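Local structure of DSBA-like thioredoxin domain-containing protein (Nitrosomonas europaea, 2IN3) at residues Q126-V129 / A130-A133; F153-D156 / E157-Q160. The protein probably acts as a thiol-disulfide oxidoreductase of the DsbA family, in the FrnE-like group, and is thought to be a disulfide isomerase. All coordinates share one frame; numbering follows the deposited sequence.

Contact 1: residues Q126-V129 / A130-A133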
ATOM      1  N   GLN A 126     -16.336   3.080  -1.540  1.00 46.57           N
ATOM      2  CA  GLN A 126     -16.606   4.012  -0.429  1.00 47.06           C
ATOM      3  C   GLN A 126     -16.790   3.276   0.890  1.00 47.81           C
ATOM      4  O   GLN A 126     -17.608   3.672   1.745  1.00 47.95           O
ATOM      5  CB  GLN A 126     -17.817   4.898  -0.744  1.00 46.95           C
ATOM      6  CG  GLN A 126     -17.631   5.680  -2.016  1.00 45.59           C
ATOM      7  CD  GLN A 126     -18.626   6.786  -2.195  1.00 45.09           C
ATOM      8  OE1 GLN A 126     -19.820   6.569  -2.082  1.00 44.68           O
ATOM      9  NE2 GLN A 126     -18.139   7.981  -2.491  1.00 45.41           N
ATOM     10  N   GLU A 127     -16.068   2.173   1.045  1.00 47.86           N
ATOM     11  CA  GLU A 127     -16.219   1.360   2.231  1.00 49.11           C
ATOM     12  C   GLU A 127     -15.249   1.865   3.286  1.00 49.06           C
ATOM     13  O   GLU A 127     -14.195   2.410   2.950  1.00 48.19           O
ATOM     14  CB  GLU A 127     -15.956  -0.100   1.920  1.00 49.59           C
ATOM     15  CG  GLU A 127     -16.857  -0.648   0.849  1.00 52.26           C
ATOM     16  CD  GLU A 127     -16.698  -2.139   0.665  1.00 56.98           C
ATOM     17  OE1 GLU A 127     -16.081  -2.794   1.521  1.00 59.86           O
ATOM     18  OE2 GLU A 127     -17.179  -2.658  -0.353  1.00 61.28           O
ATOM     19  N   ASP A 128     -15.629   1.712   4.551  1.00 49.13           N
ATOM     20  CA  ASP A 128     -14.783   2.160   5.641  1.00 49.59           C
ATOM     21  C   ASP A 128     -13.772   1.065   5.931  1.00 49.09           C
ATOM     22  O   ASP A 128     -13.991   0.189   6.773  1.00 48.73           O
ATOM     23  CB  ASP A 128     -15.613   2.513   6.877  1.00 50.53           C
ATOM     24  CG  ASP A 128     -14.797   3.234   7.947  1.00 52.43           C
ATOM     25  OD1 ASP A 128     -13.576   3.453   7.746  1.00 53.72           O
ATOM     26  OD2 ASP A 128     -15.391   3.587   8.992  1.00 53.71           O
ATOM     27  N   VAL A 129     -12.661   1.129   5.201  1.00 50.32           N
ATOM     28  CA  VAL A 129     -11.604   0.120   5.278  1.00 50.44           C
ATOM     29  C   VAL A 129     -10.750   0.208   6.546  1.00 51.13           C
ATOM     30  O   VAL A 129      -9.861  -0.626   6.767  1.00 51.07           O
ATOM     31  CB  VAL A 129     -10.733   0.085   3.989  1.00 50.25           C
ATOM     32  CG1 VAL A 129     -11.616  -0.217   2.788  1.00 48.33           C
ATOM     33  CG2 VAL A 129      -9.967   1.387   3.791  1.00 50.21           C
ATOM     34  N   ALA A 130     -11.062   1.187   7.395  1.00 51.32           N
ATOM     35  CA  ALA A 130     -10.575   1.197   8.782  1.00 51.61           C
ATOM     36  C   ALA A 130     -11.259   0.164   9.697  1.00 51.79           C
ATOM     37  O   ALA A 130     -10.782  -0.079  10.810  1.00 52.09           O
ATOM     38  CB  ALA A 130     -10.710   2.590   9.373  1.00 51.82           C
ATOM     39  N   GLN A 131     -12.366  -0.442   9.242  1.00 51.65           N
ATOM     40  CA  GLN A 131     -13.123  -1.397  10.057  1.00 51.20           C
ATOM     41  C   GLN A 131     -12.807  -2.868   9.778  1.00 50.68           C
ATOM     42  O   GLN A 131     -12.729  -3.284   8.626  1.00 50.11           O
ATOM     43  CB  GLN A 131     -14.646  -1.181   9.928  1.00 51.90           C
ATOM     44  CG  GLN A 131     -15.118   0.284   9.968  1.00 52.96           C
ATOM     45  CD  GLN A 131     -14.977   0.947  11.348  1.00 55.77           C
ATOM     46  OE1 GLN A 131     -15.124   0.302  12.389  1.00 54.48           O
ATOM     47  NE2 GLN A 131     -14.714   2.257  11.347  1.00 55.73           N
ATOM     48  N   LEU A 132     -12.683  -3.657  10.847  1.00 49.89           N
ATOM     49  CA  LEU A 132     -12.453  -5.104  10.734  1.00 49.63           C
ATOM     50  C   LEU A 132     -13.522  -5.790   9.867  1.00 49.30           C
ATOM     51  O   LEU A 132     -13.203  -6.645   9.032  1.00 49.41           O
ATOM     52  CB  LEU A 132     -12.344  -5.780  12.121  1.00 49.69           C
ATOM     53  CG  LEU A 132     -12.424  -7.315  12.210  1.00 49.46           C
ATOM     54  CD1 LEU A 132     -11.201  -7.964  11.593  1.00 51.13           C
ATOM     55  CD2 LEU A 132     -12.642  -7.839  13.632  1.00 50.18           C
ATOM     56  N   ALA A 133     -14.777  -5.400  10.064  1.00 48.41           N
ATOM     57  CA  ALA A 133     -15.895  -5.982   9.327  1.00 48.07           C
ATOM     58  C   ALA A 133     -15.629  -5.904   7.828  1.00 47.25           C
ATOM     59  O   ALA A 133     -15.798  -6.888   7.099  1.00 47.36           O
ATOM     60  CB  ALA A 133     -17.212  -5.285   9.696  1.00 48.35           C
TER

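Contact 2: residues F153-D156 / E157-Q160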
ATOM      1  N   PHE A 153      -5.217 -10.410  12.730  1.00 43.68           N
ATOM      2  CA  PHE A 153      -5.488  -8.960  12.748  1.00 44.16           C
ATOM      3  C   PHE A 153      -5.559  -8.348  14.171  1.00 44.30           C
ATOM      4  O   PHE A 153      -5.076  -7.225  14.424  1.00 44.54           O
ATOM      5  CB  PHE A 153      -6.769  -8.638  11.952  1.00 43.22           C
ATOM      6  CG  PHE A 153      -7.139  -7.182  11.971  1.00 44.24           C
ATOM      7  CD1 PHE A 153      -6.547  -6.290  11.072  1.00 42.78           C
ATOM      8  CD2 PHE A 153      -8.064  -6.698  12.891  1.00 44.46           C
ATOM      9  CE1 PHE A 153      -6.874  -4.946  11.089  1.00 43.89           C
ATOM     10  CE2 PHE A 153      -8.408  -5.347  12.919  1.00 44.13           C
ATOM     11  CZ  PHE A 153      -7.814  -4.468  12.017  1.00 43.73           C
ATOM     12  N   GLN A 154      -6.159  -9.086  15.092  1.00 44.07           N
ATOM     13  CA  GLN A 154      -6.327  -8.598  16.452  1.00 44.95           C
ATOM     14  C   GLN A 154      -5.102  -8.810  17.352  1.00 45.29           C
ATOM     15  O   GLN A 154      -5.067  -8.291  18.486  1.00 46.45           O
ATOM     16  CB  GLN A 154      -7.589  -9.226  17.074  1.00 44.31           C
ATOM     17  CG  GLN A 154      -8.858  -8.798  16.290  1.00 44.24           C
ATOM     18  CD  GLN A 154     -10.131  -9.384  16.852  1.00 45.58           C
ATOM     19  OE1 GLN A 154     -10.112 -10.436  17.480  1.00 47.97           O
ATOM     20  NE2 GLN A 154     -11.255  -8.718  16.598  1.00 46.79           N
ATOM     21  N   SER A 155      -4.114  -9.569  16.869  1.00 44.99           N
ATOM     22  CA  SER A 155      -2.983  -9.998  17.716  1.00 44.55           C
ATOM     23  C   SER A 155      -2.020  -8.847  17.990  1.00 43.89           C
ATOM     24  O   SER A 155      -1.847  -7.976  17.136  1.00 43.32           O
ATOM     25  CB  SER A 155      -2.194 -11.147  17.067  1.00 44.28           C
ATOM     26  OG  SER A 155      -1.547 -10.726  15.879  1.00 45.40           O
ATOM     27  N   ASP A 156      -1.384  -8.877  19.169  1.00 43.04           N
ATOM     28  CA  ASP A 156      -0.300  -7.939  19.475  1.00 42.68           C
ATOM     29  C   ASP A 156       0.813  -8.028  18.441  1.00 43.03           C
ATOM     30  O   ASP A 156       1.404  -6.993  18.076  1.00 42.02           O
ATOM     31  CB  ASP A 156       0.264  -8.173  20.880  1.00 43.29           C
ATOM     32  CG  ASP A 156      -0.624  -7.589  21.956  1.00 44.27           C
ATOM     33  OD1 ASP A 156      -1.488  -6.738  21.632  1.00 47.59           O
ATOM     34  OD2 ASP A 156      -0.477  -7.982  23.126  1.00 49.44           O
ATOM     35  N   GLU A 157       1.095  -9.249  17.978  1.00 42.35           N
ATOM     36  CA  GLU A 157       2.097  -9.452  16.942  1.00 43.34           C
ATOM     37  C   GLU A 157       1.833  -8.624  15.677  1.00 42.87           C
ATOM     38  O   GLU A 157       2.738  -7.951  15.174  1.00 42.91           O
ATOM     39  CB  GLU A 157       2.267 -10.933  16.589  1.00 42.57           C
ATOM     40  CG  GLU A 157       3.398 -11.123  15.540  1.00 45.26           C
ATOM     41  CD  GLU A 157       3.514 -12.537  14.960  1.00 45.71           C
ATOM     42  OE1 GLU A 157       2.674 -13.423  15.284  1.00 45.49           O
ATOM     43  OE2 GLU A 157       4.456 -12.748  14.154  1.00 48.34           O
ATOM     44  N   ALA A 158       0.602  -8.670  15.157  1.00 41.93           N
ATOM     45  CA  ALA A 158       0.276  -7.907  13.939  1.00 41.12           C
ATOM     46  C   ALA A 158       0.372  -6.407  14.244  1.00 41.60           C
ATOM     47  O   ALA A 158       0.901  -5.633  13.452  1.00 40.25           O
ATOM     48  CB  ALA A 158      -1.097  -8.272  13.443  1.00 41.34           C
ATOM     49  N   LYS A 159      -0.059  -6.010  15.444  1.00 41.89           N
ATOM     50  CA  LYS A 159       0.027  -4.604  15.853  1.00 41.55           C
ATOM     51  C   LYS A 159       1.469  -4.105  15.916  1.00 41.60           C
ATOM     52  O   LYS A 159       1.802  -3.001  15.420  1.00 40.83           O
ATOM     53  CB  LYS A 159      -0.686  -4.384  17.198  1.00 42.09           C
ATOM     54  CG  LYS A 159      -2.203  -4.597  17.119  1.00 41.57           C
ATOM     55  CD  LYS A 159      -2.895  -4.411  18.485  1.00 41.93           C
ATOM     56  CE  LYS A 159      -4.412  -4.475  18.287  1.00 44.28           C
ATOM     57  NZ  LYS A 159      -5.146  -4.461  19.594  1.00 44.99           N
ATOM     58  N   GLN A 160       2.324  -4.913  16.528  1.00 40.39           N
ATOM     59  CA  GLN A 160       3.706  -4.531  16.756  1.00 40.20           C
ATOM     60  C   GLN A 160       4.498  -4.573  15.455  1.00 40.61           C
ATOM     61  O   GLN A 160       5.339  -3.688  15.201  1.00 40.26           O
ATOM     62  CB  GLN A 160       4.335  -5.444  17.802  1.00 39.50           C
ATOM     63  CG  GLN A 160       3.745  -5.232  19.191  1.00 38.51           C
ATOM     64  CD  GLN A 160       4.153  -6.308  20.175  1.00 42.67           C
ATOM     65  OE1 GLN A 160       4.982  -7.170  19.863  1.00 44.73           O
ATOM     66  NE2 GLN A 160       3.591  -6.253  21.388  1.00 38.77           N
TER
HETATM   67  O   HOH W   1      -4.276  -7.080  20.670  1.00 53.53           O

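Contact 1: residues Q126-V129 / A130-A133
Asp128 and Gln131 close a local type I beta turn that leads into helix 132-141, in the helical region inserted into the thioredoxin fold, as in DsbA. The evidence for the turn is the backbone bond from Gln131 N to Asp128 O, 3.0 Å long. Gln131, the last residue of the turn, also takes the N-cap position of the helix, which means that the turn runs directly into the first helical turn.

A second link spans the same two residues through their side chains: Gln131 NE2 donates to Asp128 OD2 at 2.8 Å. With Gln131 CG anti to its carbonyl carbon, CG lies 3.5 Å from Asp128 OD2, and the bend about CB-CG (chi2 -70°) then brings the amide back to the carboxylate, where NE2 alone makes the bond. The other oxygen, Asp128 OD1, reaches a weak bond from Ala130 N at 3.4 Å and touches Ala130 CB. An alanine in place of Asp128 would remove both acceptors, and would probably leave the Gln131 amide free to swing into solvent and the turn held by its backbone bond alone.

Within the turn, buried Val129 packs on Ile118, Ala121 and Phe122 of helix 111-123 and on Ile134. The amide and carboxylate planes stand 66° apart, and Gln131 NE2 meets Asp128 OD2 from above the carboxylate plane, 56° out of it.

Contact 2: residues F153-D156 / E157-Q160
Ser155 OG receives Ala158 N at 3.1 Å, a nearly straight bond (N-H...O 160°) that caps the start of helix 156-171. The hydroxyl lies between its own backbone N and carbonyl carbon (chi1 66°), a rotation that turns it over the first helical turn, where it also touches Ala158 CB at 3.5 Å. Helical hydrogen bonding begins at once behind this cap. Lys159 N donates to Ser155 O at 3.2 Å, and Gln160 N to Asp156 O at 2.8 Å.

Lys159 extends back across this first turn with its chain fully stretched. Its CG rests 3.4 Å from Ser155 O, and its ammonium passes beside Asp156 without contact, Lys159 NZ and Asp156 OD1 being 4.8 Å apart. A water joins them instead: it donates to Asp156 OD1 and to Gln154 O (2.6 Å to the latter) and accepts from Lys159 NZ at 3.0 Å. One solvent molecule thus ties the carbonyl of Gln154 to the side chains of Asp156 and Lys159. The Gln160 chain runs alongside the Asp156 carbonyl, CG in contact with Asp156 O and NE2 beside Asp156 CB.

In the second shell, Ser155 OG is also hydrogen-bonded to Val152 O in the preceding helix, and this positions the capping oxygen. The extended Glu157 chain carries its carboxylate off from the junction, where OE2 forms a salt bridge with Arg161. Arg98 of helix 94-106 takes Phe153 O as a hydrogen-bond acceptor and forms a cation-pi contact with the Phe153 ring. The whole is a serine N-cap at a tight corner between helix 146-154 and helix 156-171, in the DsbA-type helical insertion.

Contact 1 opens helix 132-141, and contact 2 joins the two helices that follow it, 146-154 and 156-171. Their centres are about 18 Å apart, yet they meet through Leu132: its CD1 lies 3.6 Å from Phe153 CD2, and its CD2 lies 3.4 Å from Gln154 NE2. Both are packing contacts, setting the start of helix 132-141 against the end of helix 146-154. Contact 1 also borders the probable redox site: Val129 touches Met17, which directly precedes the thioredoxin-type CxxC pattern at the start of helix 19-35. Contact 2 packs against helix 94-106 of the helical insertion, on Arg98 and Ser102.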